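Local coordinates for protein rhodopsin (Rubrobacter xylanophilus, PDB 6KFQ) that pumps protons across the membrane in response to light, using retinal held among its helices, and is exceptionally thermostable, at residues I112-W117 / F131-A136; G140-L145 / L174-P179; W182-E187 / V198-V203. All blocks are in the same frame, centred on the assembly; numbering follows the deposited sequence.

Interaction 1. Residues I112-W117 / F131-A136. With RET (retinal), chain R; MPG ([(Z)-octadec-9-enyl] (2R)-2,3-bis(oxidanyl)propanoate), chain B.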
# COMPACT_ATOMS: atom_id res chain seq x y z
N ILE A 112 -6.02 3.63 7.75
CA ILE A 112 -4.73 4.31 7.86
C ILE A 112 -4.80 5.45 8.86
O ILE A 112 -3.93 5.59 9.73
CB ILE A 112 -4.26 4.82 6.48
CG1 ILE A 112 -4.08 3.67 5.50
CG2 ILE A 112 -2.97 5.65 6.65
CD1 ILE A 112 -3.01 2.69 5.93
N LEU A 113 -5.83 6.29 8.73
CA LEU A 113 -5.91 7.47 9.58
C LEU A 113 -6.15 7.11 11.04
O LEU A 113 -5.66 7.81 11.94
CB LEU A 113 -7.01 8.41 9.06
CG LEU A 113 -6.65 9.06 7.72
CD1 LEU A 113 -7.74 9.98 7.23
CD2 LEU A 113 -5.32 9.80 7.83
N THR A 114 -6.89 6.03 11.32
CA THR A 114 -7.04 5.63 12.71
C THR A 114 -5.77 4.96 13.23
O THR A 114 -5.51 4.97 14.44
CB THR A 114 -8.24 4.69 12.91
OG1 THR A 114 -8.10 3.53 12.07
CG2 THR A 114 -9.56 5.39 12.59
N GLY A 115 -4.97 4.38 12.33
CA GLY A 115 -3.68 3.86 12.74
C GLY A 115 -2.69 4.96 13.05
O GLY A 115 -1.89 4.86 13.99
N LEU A 116 -2.72 6.03 12.25
CA LEU A 116 -1.90 7.21 12.55
C LEU A 116 -2.31 7.82 13.88
O LEU A 116 -1.46 8.19 14.70
CB LEU A 116 -2.04 8.23 11.42
CG LEU A 116 -1.45 9.62 11.69
CD1 LEU A 116 0.04 9.54 11.95
CD2 LEU A 116 -1.75 10.55 10.53
N TRP A 117 -3.62 7.93 14.10
CA TRP A 117 -4.14 8.45 15.37
C TRP A 117 -3.70 7.57 16.53
O TRP A 117 -3.28 8.08 17.58
CB TRP A 117 -5.66 8.53 15.28
CG TRP A 117 -6.32 9.16 16.45
CD1 TRP A 117 -5.72 9.85 17.47
CD2 TRP A 117 -7.72 9.17 16.72
NE1 TRP A 117 -6.68 10.29 18.36
CE2 TRP A 117 -7.91 9.88 17.92
CE3 TRP A 117 -8.84 8.65 16.07
CZ2 TRP A 117 -9.17 10.08 18.48
CZ3 TRP A 117 -10.10 8.85 16.63
CH2 TRP A 117 -10.25 9.56 17.82
N PHE A 131 -6.23 1.01 17.73
CA PHE A 131 -5.68 -0.08 16.94
C PHE A 131 -6.77 -1.08 16.58
O PHE A 131 -6.77 -1.64 15.48
CB PHE A 131 -4.53 -0.75 17.70
CG PHE A 131 -3.96 -1.95 16.99
CD1 PHE A 131 -2.92 -1.81 16.08
CD2 PHE A 131 -4.48 -3.22 17.23
CE1 PHE A 131 -2.41 -2.91 15.41
CE2 PHE A 131 -3.98 -4.33 16.56
CZ PHE A 131 -2.94 -4.17 15.65
N ILE A 132 -7.70 -1.32 17.50
CA ILE A 132 -8.78 -2.25 17.20
C ILE A 132 -9.68 -1.69 16.11
O ILE A 132 -10.07 -2.40 15.18
CB ILE A 132 -9.58 -2.58 18.48
CG1 ILE A 132 -8.64 -3.15 19.52
CG2 ILE A 132 -10.68 -3.57 18.16
CD1 ILE A 132 -7.94 -4.38 19.07
N ILE A 133 -10.06 -0.41 16.23
CA ILE A 133 -10.87 0.21 15.19
C ILE A 133 -10.17 0.12 13.84
O ILE A 133 -10.78 -0.22 12.82
CB ILE A 133 -11.20 1.67 15.57
CG1 ILE A 133 -12.04 1.71 16.85
CG2 ILE A 133 -11.97 2.35 14.45
CD1 ILE A 133 -12.11 3.08 17.49
N SER A 134 -8.87 0.39 13.81
CA SER A 134 -8.13 0.32 12.56
C SER A 134 -8.14 -1.09 11.98
O SER A 134 -8.40 -1.30 10.79
CB SER A 134 -6.70 0.81 12.78
OG SER A 134 -5.98 0.81 11.55
N THR A 135 -7.90 -2.09 12.83
CA THR A 135 -7.94 -3.48 12.38
C THR A 135 -9.34 -3.87 11.89
O THR A 135 -9.47 -4.63 10.92
CB THR A 135 -7.47 -4.39 13.50
OG1 THR A 135 -6.14 -4.02 13.87
CG2 THR A 135 -7.48 -5.85 13.08
N ALA A 136 -10.38 -3.35 12.52
CA ALA A 136 -11.74 -3.60 12.05
C ALA A 136 -11.92 -3.11 10.61
O ALA A 136 -12.47 -3.82 9.77
CB ALA A 136 -12.76 -2.92 12.96
C1 RET R . -1.74 -0.11 10.81
C2 RET R . -1.89 -0.01 12.34
C3 RET R . -3.31 -0.20 12.85
C4 RET R . -3.90 -1.52 12.38
C5 RET R . -3.59 -1.84 10.93
C6 RET R . -2.69 -1.16 10.20
C7 RET R . -2.45 -1.54 8.81
C8 RET R . -1.71 -0.94 7.84
C9 RET R . -1.49 -1.36 6.48
C10 RET R . -0.55 -0.71 5.75
C11 RET R . -0.17 -0.94 4.39
C12 RET R . 0.75 -0.19 3.80
C13 RET R . 1.22 -0.29 2.44
C14 RET R . 2.08 0.65 1.99
C15 RET R . 2.64 0.76 0.67
C16 RET R . -2.02 1.28 10.24
C17 RET R . -0.26 -0.45 10.58
C18 RET R . -4.53 -2.87 10.37
C19 RET R . -2.28 -2.51 5.93
C20 RET R . 0.70 -1.41 1.59
C2 MPG B . -10.73 6.98 21.63
C3 MPG B . -11.67 6.68 20.49
C4 MPG B . -12.35 5.34 20.59
C5 MPG B . -13.63 5.33 21.40
C6 MPG B . -14.86 5.76 20.63
C7 MPG B . -15.32 4.75 19.58
C8 MPG B . -16.58 5.13 18.86
C9 MPG B . -17.10 4.05 17.96
C10 MPG B . -17.35 4.11 16.67
C11 MPG B . -17.82 2.95 15.85
C12 MPG B . -19.10 3.19 15.11
C13 MPG B . -18.94 3.82 13.73
C14 MPG B . -20.23 3.92 12.95
C15 MPG B . -20.07 4.34 11.51
C16 MPG B . -21.37 4.37 10.74
C17 MPG B . -21.29 4.76 9.28
C18 MPG B . -22.63 4.80 8.59
O1 MPG B . -8.87 8.29 22.43
C1 MPG B . -9.86 8.19 21.39
CXD MPG B . -7.06 9.36 23.54
O2 MPG B . -7.26 8.26 24.40
C21 MPG B . -7.23 10.69 24.27
O3 MPG B . -6.31 10.76 25.34
O4 MPG B . -7.90 10.05 21.41
CX3 MPG B . -7.99 9.28 22.33
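Thr114 and Ser134 meet hydroxyl against carbon: Thr114 OG1 lies 3.1 Å from Ser134 CB. Thr114 CB is directed toward the partner helix, and the first torsion (chi1 57°), with OG1 between the backbone N and the carbonyl carbon, places the hydroxyl to bond Val110 O and Met111 O. Ser134 OG bonds Met111 O as well; Thr114 OG1 lies 3.5 Å from Ser134 OG, at an angle too poor for a bond. Ile133 extends this seam, its CG2 4.3 Å from Thr114 CG2, while its CD1 rests on the lipid chain MPG (chain B). The segments belong to two antiparallel neighbours of the seven-helix microbial rhodopsin fold, their axes only 8.2 Å apart at 164°. Retinal lies beside this pair: Ser134 OG is 3.1 Å from ring atom C3 of RET, and the bare CA of Gly115 lies 4.0 Å from methyl C16. Thr135 OG1 bonds Phe131 O and sits above one face of the Phe131 ring, 3.7 Å from C4 of RET. A valine here is likely to leave Phe131 O with its backbone donor Thr135 N alone and to place a methyl where the hydroxyl met ring and retinal.

Interaction 2. Residues G140-L145 / L174-P179. With RET (retinal), chain R; MPG ([(Z)-octadec-9-enyl] (2R)-2,3-bis(oxidanyl)propanoate), chain C; MPG ([(Z)-octadec-9-enyl] (2R)-2,3-bis(oxidanyl)propanoate), chain F.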
# COMPACT_ATOMS: atom_id res chain seq x y z
N GLY A 140 -12.58 -5.12 7.02
CA GLY A 140 -13.49 -4.69 5.96
C GLY A 140 -12.84 -4.68 4.59
O GLY A 140 -13.41 -5.17 3.62
N VAL A 141 -11.63 -4.11 4.49
CA VAL A 141 -10.91 -4.07 3.21
C VAL A 141 -10.70 -5.48 2.68
O VAL A 141 -10.98 -5.78 1.52
CB VAL A 141 -9.57 -3.34 3.37
CG1 VAL A 141 -8.69 -3.51 2.09
CG2 VAL A 141 -9.80 -1.88 3.71
N LEU A 142 -10.13 -6.36 3.52
CA LEU A 142 -9.86 -7.73 3.07
C LEU A 142 -11.13 -8.41 2.61
O LEU A 142 -11.15 -9.11 1.59
CB LEU A 142 -9.21 -8.52 4.20
CG LEU A 142 -7.90 -7.99 4.76
CD1 LEU A 142 -7.53 -8.80 5.99
CD2 LEU A 142 -6.79 -8.07 3.71
N TYR A 143 -12.22 -8.19 3.35
CA TYR A 143 -13.49 -8.82 3.04
C TYR A 143 -14.04 -8.35 1.70
O TYR A 143 -14.54 -9.16 0.91
CB TYR A 143 -14.50 -8.51 4.15
CG TYR A 143 -15.83 -9.20 3.98
CD1 TYR A 143 -16.86 -8.59 3.26
CD2 TYR A 143 -16.05 -10.44 4.53
CE1 TYR A 143 -18.09 -9.23 3.10
CE2 TYR A 143 -17.27 -11.08 4.37
CZ TYR A 143 -18.27 -10.48 3.65
OH TYR A 143 -19.48 -11.13 3.52
N LEU A 144 -14.01 -7.04 1.44
CA LEU A 144 -14.49 -6.57 0.15
C LEU A 144 -13.61 -7.11 -0.96
O LEU A 144 -14.10 -7.50 -2.03
CB LEU A 144 -14.53 -5.04 0.12
CG LEU A 144 -15.64 -4.47 1.01
CD1 LEU A 144 -15.68 -2.96 0.91
CD2 LEU A 144 -16.97 -5.06 0.63
N LEU A 145 -12.31 -7.17 -0.72
CA LEU A 145 -11.39 -7.70 -1.71
C LEU A 145 -11.71 -9.16 -2.02
O LEU A 145 -11.75 -9.57 -3.18
CB LEU A 145 -9.95 -7.54 -1.21
CG LEU A 145 -8.84 -8.08 -2.12
CD1 LEU A 145 -8.82 -7.35 -3.45
CD2 LEU A 145 -7.49 -7.96 -1.41
N LEU A 174 1.06 -9.50 2.45
CA LEU A 174 1.93 -8.42 2.90
C LEU A 174 1.19 -7.45 3.81
O LEU A 174 1.73 -7.02 4.83
CB LEU A 174 2.51 -7.67 1.70
CG LEU A 174 3.54 -8.43 0.85
CD1 LEU A 174 3.98 -7.55 -0.31
CD2 LEU A 174 4.75 -8.84 1.67
N TRP A 175 -0.06 -7.11 3.48
CA TRP A 175 -0.75 -6.11 4.28
C TRP A 175 -1.03 -6.61 5.68
O TRP A 175 -1.03 -5.82 6.63
CB TRP A 175 -2.06 -5.68 3.61
CG TRP A 175 -1.89 -4.81 2.38
CD1 TRP A 175 -0.88 -4.87 1.46
CD2 TRP A 175 -2.77 -3.76 1.94
NE1 TRP A 175 -1.07 -3.93 0.47
CE2 TRP A 175 -2.23 -3.24 0.74
CE3 TRP A 175 -3.96 -3.21 2.44
CZ2 TRP A 175 -2.84 -2.19 0.04
CZ3 TRP A 175 -4.56 -2.18 1.75
CH2 TRP A 175 -4.00 -1.68 0.56
N ILE A 176 -1.28 -7.91 5.84
CA ILE A 176 -1.46 -8.47 7.17
C ILE A 176 -0.21 -8.28 8.02
O ILE A 176 -0.29 -8.13 9.25
CB ILE A 176 -1.88 -9.94 7.04
CG1 ILE A 176 -3.34 -10.02 6.58
CG2 ILE A 176 -1.69 -10.69 8.35
CD1 ILE A 176 -3.76 -11.40 6.20
N CYS A 177 0.97 -8.23 7.39
CA CYS A 177 2.19 -8.05 8.18
C CYS A 177 2.28 -6.67 8.82
O CYS A 177 2.96 -6.51 9.84
CB CYS A 177 3.43 -8.29 7.30
SG CYS A 177 3.56 -10.01 6.74
N TYR A 178 1.64 -5.65 8.24
CA TYR A 178 1.84 -4.28 8.74
C TYR A 178 1.34 -4.10 10.16
O TYR A 178 2.10 -3.56 10.99
CB TYR A 178 1.19 -3.26 7.81
CG TYR A 178 1.99 -2.95 6.56
CD1 TYR A 178 1.94 -3.81 5.48
CD2 TYR A 178 2.76 -1.80 6.46
CE1 TYR A 178 2.66 -3.53 4.32
CE2 TYR A 178 3.48 -1.51 5.31
CZ TYR A 178 3.43 -2.38 4.25
OH TYR A 178 4.14 -2.11 3.10
N PRO A 179 0.12 -4.50 10.52
CA PRO A 179 -0.28 -4.40 11.94
C PRO A 179 0.60 -5.23 12.87
O PRO A 179 0.78 -4.85 14.03
CB PRO A 179 -1.74 -4.89 11.94
CG PRO A 179 -1.89 -5.68 10.68
CD PRO A 179 -1.02 -4.94 9.68
C1 RET R . -1.74 -0.11 10.81
C2 RET R . -1.89 -0.01 12.34
C3 RET R . -3.31 -0.20 12.85
C4 RET R . -3.90 -1.52 12.38
C5 RET R . -3.59 -1.84 10.93
C6 RET R . -2.69 -1.16 10.20
C7 RET R . -2.45 -1.54 8.81
C8 RET R . -1.71 -0.94 7.84
C9 RET R . -1.49 -1.36 6.48
C10 RET R . -0.55 -0.71 5.75
C11 RET R . -0.17 -0.94 4.39
C12 RET R . 0.75 -0.19 3.80
C13 RET R . 1.22 -0.29 2.44
C14 RET R . 2.08 0.65 1.99
C15 RET R . 2.64 0.76 0.67
C16 RET R . -2.02 1.28 10.24
C17 RET R . -0.26 -0.45 10.58
C18 RET R . -4.53 -2.87 10.37
C19 RET R . -2.28 -2.51 5.93
C20 RET R . 0.70 -1.41 1.59
C2 MPG C . -15.93 -14.31 1.70
C3 MPG C . -15.55 -14.11 3.16
C4 MPG C . -14.18 -13.51 3.34
C5 MPG C . -13.83 -13.16 4.77
C6 MPG C . -12.60 -12.29 4.90
C7 MPG C . -12.33 -11.77 6.31
C8 MPG C . -11.75 -12.78 7.25
C9 MPG C . -11.64 -12.27 8.65
C10 MPG C . -10.56 -12.05 9.35
C11 MPG C . -9.13 -12.17 8.91
C12 MPG C . -8.40 -10.87 9.01
C13 MPG C . -6.96 -10.98 9.49
C14 MPG C . -6.39 -9.67 9.97
C15 MPG C . -5.19 -9.81 10.87
C16 MPG C . -4.91 -8.59 11.71
C17 MPG C . -3.79 -8.76 12.71
C18 MPG C . -3.63 -7.59 13.65
C4 MPG F . -9.74 -16.06 -1.89
C5 MPG F . -8.24 -16.27 -1.83
C6 MPG F . -7.61 -15.81 -0.53
C7 MPG F . -6.10 -15.97 -0.48
C8 MPG F . -5.51 -15.64 0.86
C9 MPG F . -4.02 -15.74 0.92
C10 MPG F . -3.33 -15.65 2.03
C11 MPG F . -3.96 -15.47 3.37
C12 MPG F . -3.02 -15.67 4.52
C13 MPG F . -2.02 -14.55 4.75
C14 MPG F . -1.10 -14.82 5.92
C15 MPG F . -0.19 -13.68 6.31
C16 MPG F . 0.70 -14.01 7.48
C17 MPG F . 1.52 -12.89 8.06
C18 MPG F . 2.34 -13.31 9.26
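Val141 begins the contact by setting its CG1 methyl 4.4 Å from CZ3 of Trp175, obliquely to the indole and at the six-membered end of it. The backbones stand well apart, so side chains must bridge the gap, and Val141 does so with Leu104 of helix 98-120 also against it. Trp175 carries its indole from this touch to the chromophore: with CG beside its own backbone N (chi1 -72°), one face takes methyl C20 of RET, NE1 to C20 being 3.3 Å, while CB and CE3 border methyl C19. Thr79, Leu82 and Leu83 of helix 70-90 pack on the indole too. Leu142, next along, makes the second bridge, its CD1 4.4 Å from CG1 of Ile176. The same CD1 meets the lipid chain MPG (chain C), whose end reaches Pro179, C18 to CB 3.7 Å, so lipid follows the groove between the two helices. Tyr143 takes no part between the helices but lays CD2 of its ring 3.5 Å from C5 of that lipid. Farther along the second helix, Tyr178 lays its ring flat against the polyene, C11 of RET over its centre, and Tyr178 OH bonds Asp205. Pro179, whose N lacks a bond to the preceding turn, kinks the helix beside the retinal ring, CB 3.7 Å from C5 of RET. As in bacteriorhodopsin, a tryptophan, then a tyrosine and a proline a turn later, line the retinal pocket from one helix.

Interaction 3. Residues W182-E187 / V198-V203. With RET (retinal), chain R; MPG ([(Z)-octadec-9-enyl] (2R)-2,3-bis(oxidanyl)propanoate), chain Q.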
# COMPACT_ATOMS: atom_id res chain seq x y z
N TRP A 182 3.64 -3.10 13.41
CA TRP A 182 3.18 -2.05 14.31
C TRP A 182 3.15 -2.56 15.75
O TRP A 182 3.64 -1.89 16.67
CB TRP A 182 1.79 -1.60 13.87
CG TRP A 182 1.29 -0.29 14.42
CD1 TRP A 182 1.31 0.92 13.79
CD2 TRP A 182 0.61 -0.08 15.67
NE1 TRP A 182 0.72 1.87 14.58
CE2 TRP A 182 0.28 1.29 15.74
CE3 TRP A 182 0.28 -0.91 16.74
CZ2 TRP A 182 -0.38 1.85 16.84
CZ3 TRP A 182 -0.39 -0.35 17.85
CH2 TRP A 182 -0.71 1.02 17.88
N LEU A 183 2.62 -3.76 15.95
CA LEU A 183 2.44 -4.27 17.31
C LEU A 183 3.77 -4.63 17.97
O LEU A 183 3.90 -4.48 19.19
CB LEU A 183 1.52 -5.49 17.31
CG LEU A 183 0.02 -5.22 17.22
CD1 LEU A 183 -0.70 -6.55 17.11
CD2 LEU A 183 -0.49 -4.46 18.45
N ILE A 184 4.75 -5.11 17.21
CA ILE A 184 6.03 -5.43 17.84
C ILE A 184 6.94 -4.22 17.92
O ILE A 184 7.88 -4.22 18.74
CB ILE A 184 6.74 -6.60 17.13
CG1 ILE A 184 7.13 -6.21 15.70
CG2 ILE A 184 5.85 -7.84 17.14
CD1 ILE A 184 7.87 -7.31 14.98
N GLY A 185 6.69 -3.19 17.13
CA GLY A 185 7.54 -2.02 17.08
C GLY A 185 7.23 -1.04 18.19
O GLY A 185 6.55 -1.35 19.17
N THR A 186 7.72 0.19 18.00
CA THR A 186 7.66 1.20 19.06
C THR A 186 6.24 1.70 19.28
O THR A 186 5.91 2.15 20.39
CB THR A 186 8.59 2.36 18.72
OG1 THR A 186 8.17 2.96 17.49
CG2 THR A 186 10.02 1.84 18.54
N GLU A 187 5.39 1.66 18.25
CA GLU A 187 4.00 2.08 18.42
C GLU A 187 3.22 1.11 19.30
O GLU A 187 2.24 1.50 19.93
CB GLU A 187 3.30 2.22 17.07
CG GLU A 187 3.61 3.50 16.31
CD GLU A 187 4.58 3.28 15.17
OE1 GLU A 187 4.15 3.28 13.99
OE2 GLU A 187 5.77 3.08 15.45
N VAL A 198 11.69 -0.09 11.42
CA VAL A 198 11.82 0.65 10.17
C VAL A 198 12.28 -0.27 9.05
O VAL A 198 11.80 -0.19 7.92
CB VAL A 198 12.77 1.85 10.36
CG1 VAL A 198 13.16 2.47 9.03
CG2 VAL A 198 12.09 2.90 11.25
N PHE A 199 13.22 -1.17 9.35
CA PHE A 199 13.64 -2.18 8.37
C PHE A 199 12.46 -2.99 7.88
O PHE A 199 12.28 -3.20 6.68
CB PHE A 199 14.70 -3.09 9.00
CG PHE A 199 15.05 -4.28 8.14
CD1 PHE A 199 15.86 -4.12 7.04
CD2 PHE A 199 14.56 -5.54 8.44
CE1 PHE A 199 16.19 -5.21 6.23
CE2 PHE A 199 14.88 -6.64 7.65
CZ PHE A 199 15.71 -6.46 6.54
N LEU A 200 11.63 -3.48 8.81
CA LEU A 200 10.53 -4.34 8.42
C LEU A 200 9.55 -3.62 7.50
O LEU A 200 9.15 -4.15 6.46
CB LEU A 200 9.82 -4.87 9.67
CG LEU A 200 10.69 -5.87 10.43
CD1 LEU A 200 10.07 -6.25 11.77
CD2 LEU A 200 10.95 -7.12 9.57
N PHE A 201 9.15 -2.39 7.88
CA PHE A 201 8.26 -1.63 7.01
C PHE A 201 8.91 -1.36 5.66
O PHE A 201 8.22 -1.31 4.63
CB PHE A 201 7.85 -0.30 7.66
CG PHE A 201 6.77 -0.41 8.70
CD1 PHE A 201 5.63 -1.19 8.49
CD2 PHE A 201 6.88 0.29 9.89
CE1 PHE A 201 4.63 -1.26 9.45
CE2 PHE A 201 5.89 0.21 10.87
CZ PHE A 201 4.76 -0.57 10.64
N MET A 202 10.24 -1.16 5.64
CA MET A 202 10.91 -0.92 4.37
C MET A 202 10.82 -2.13 3.45
O MET A 202 10.54 -1.98 2.26
CB MET A 202 12.38 -0.52 4.61
CG MET A 202 13.18 -0.32 3.32
SD MET A 202 13.95 -1.85 2.74
CE MET A 202 15.14 -2.16 4.04
N VAL A 203 11.04 -3.33 3.99
CA VAL A 203 10.94 -4.53 3.17
C VAL A 203 9.51 -4.71 2.67
O VAL A 203 9.27 -4.94 1.48
CB VAL A 203 11.42 -5.78 3.94
CG1 VAL A 203 11.19 -7.03 3.11
CG2 VAL A 203 12.88 -5.65 4.33
C1 RET R . -1.74 -0.11 10.81
C2 RET R . -1.89 -0.01 12.34
C3 RET R . -3.31 -0.20 12.85
C4 RET R . -3.90 -1.52 12.38
C5 RET R . -3.59 -1.84 10.93
C6 RET R . -2.69 -1.16 10.20
C7 RET R . -2.45 -1.54 8.81
C8 RET R . -1.71 -0.94 7.84
C9 RET R . -1.49 -1.36 6.48
C10 RET R . -0.55 -0.71 5.75
C11 RET R . -0.17 -0.94 4.39
C12 RET R . 0.75 -0.19 3.80
C13 RET R . 1.22 -0.29 2.44
C14 RET R . 2.08 0.65 1.99
C15 RET R . 2.64 0.76 0.67
C16 RET R . -2.02 1.28 10.24
C17 RET R . -0.26 -0.45 10.58
C18 RET R . -4.53 -2.87 10.37
C19 RET R . -2.28 -2.51 5.93
C20 RET R . 0.70 -1.41 1.59
C7 MPG Q . 21.31 0.86 16.08
C8 MPG Q . 20.66 -0.48 16.24
C9 MPG Q . 20.94 -1.44 15.12
C10 MPG Q . 20.04 -2.06 14.39
C11 MPG Q . 20.28 -3.09 13.33
C12 MPG Q . 19.02 -3.57 12.68
C13 MPG Q . 19.23 -4.69 11.67
C14 MPG Q . 17.96 -5.16 10.99
C15 MPG Q . 18.15 -6.34 10.06
C16 MPG Q . 19.00 -6.07 8.85
C17 MPG Q . 19.16 -7.24 7.91
C18 MPG Q . 19.86 -6.92 6.62
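CZ of Phe201 comes 3.9 Å from the amide N of Trp182, which approaches the phenylalanine ring obliquely. Beside this touch the methyls Ile184 CD1 and Leu200 CD1 meet at 4.0 Å, the two side chains crossing at about a right angle. Ile184 stands at the end of its helix, and its CG1 sits between the backbone N and the carbonyl carbon (chi1 65°), from where the extended chain brings CD1 over to the leucine. Gly185 then leaves helical geometry and starts the turn to Glu187. The indole of Trp182 swings away from Phe201, its CG anti to the backbone N (chi1 -164°), and becomes the filling of a sandwich: C2 of RET lies 3.6 Å from CD1 on one face, and CB of Glu187 sits over the opposite face. This places the contact at the ring end of the retinal pocket in the seven-helix fold, where helix 158-184 turns back toward helix 194-218. In the next shell Tyr72 OH bonds Glu187 OE1 and, weakly, Trp182 NE1, while Phe131 stacks on the same indole and Trp75 meets the Phe201 ring edge-to-face. The Glu187 carboxylate also lies near that of Glu197, the two probably corresponding to the glutamates of the proton-release group of bacteriorhodopsin. Farther out, Phe199 holds one face to the lipid chain MPG (chain Q), C16 above its centre, and the opposite face to Val203 CG2.

In the fold
From the N terminus, interaction 1 closes first, joining helix 98-120 to helix 124-153 across the short turn between them. Interaction 2 opens later on the same helix 124-153 and closes on helix 158-184, a longer loop that is itself mostly helix. Interaction 3 starts where helix 158-184 ends and closes on helix 194-218. The three follow in series; none nests or crosses. They still meet in space around retinal, which all three touch: Phe131 of interaction 1 packs on Pro179 of interaction 2 and on Leu183 of interaction 3, while Tyr178 of 174-179 touches Phe201 of 198-203. Four consecutive helices are thus tied in sequence round one chromophore.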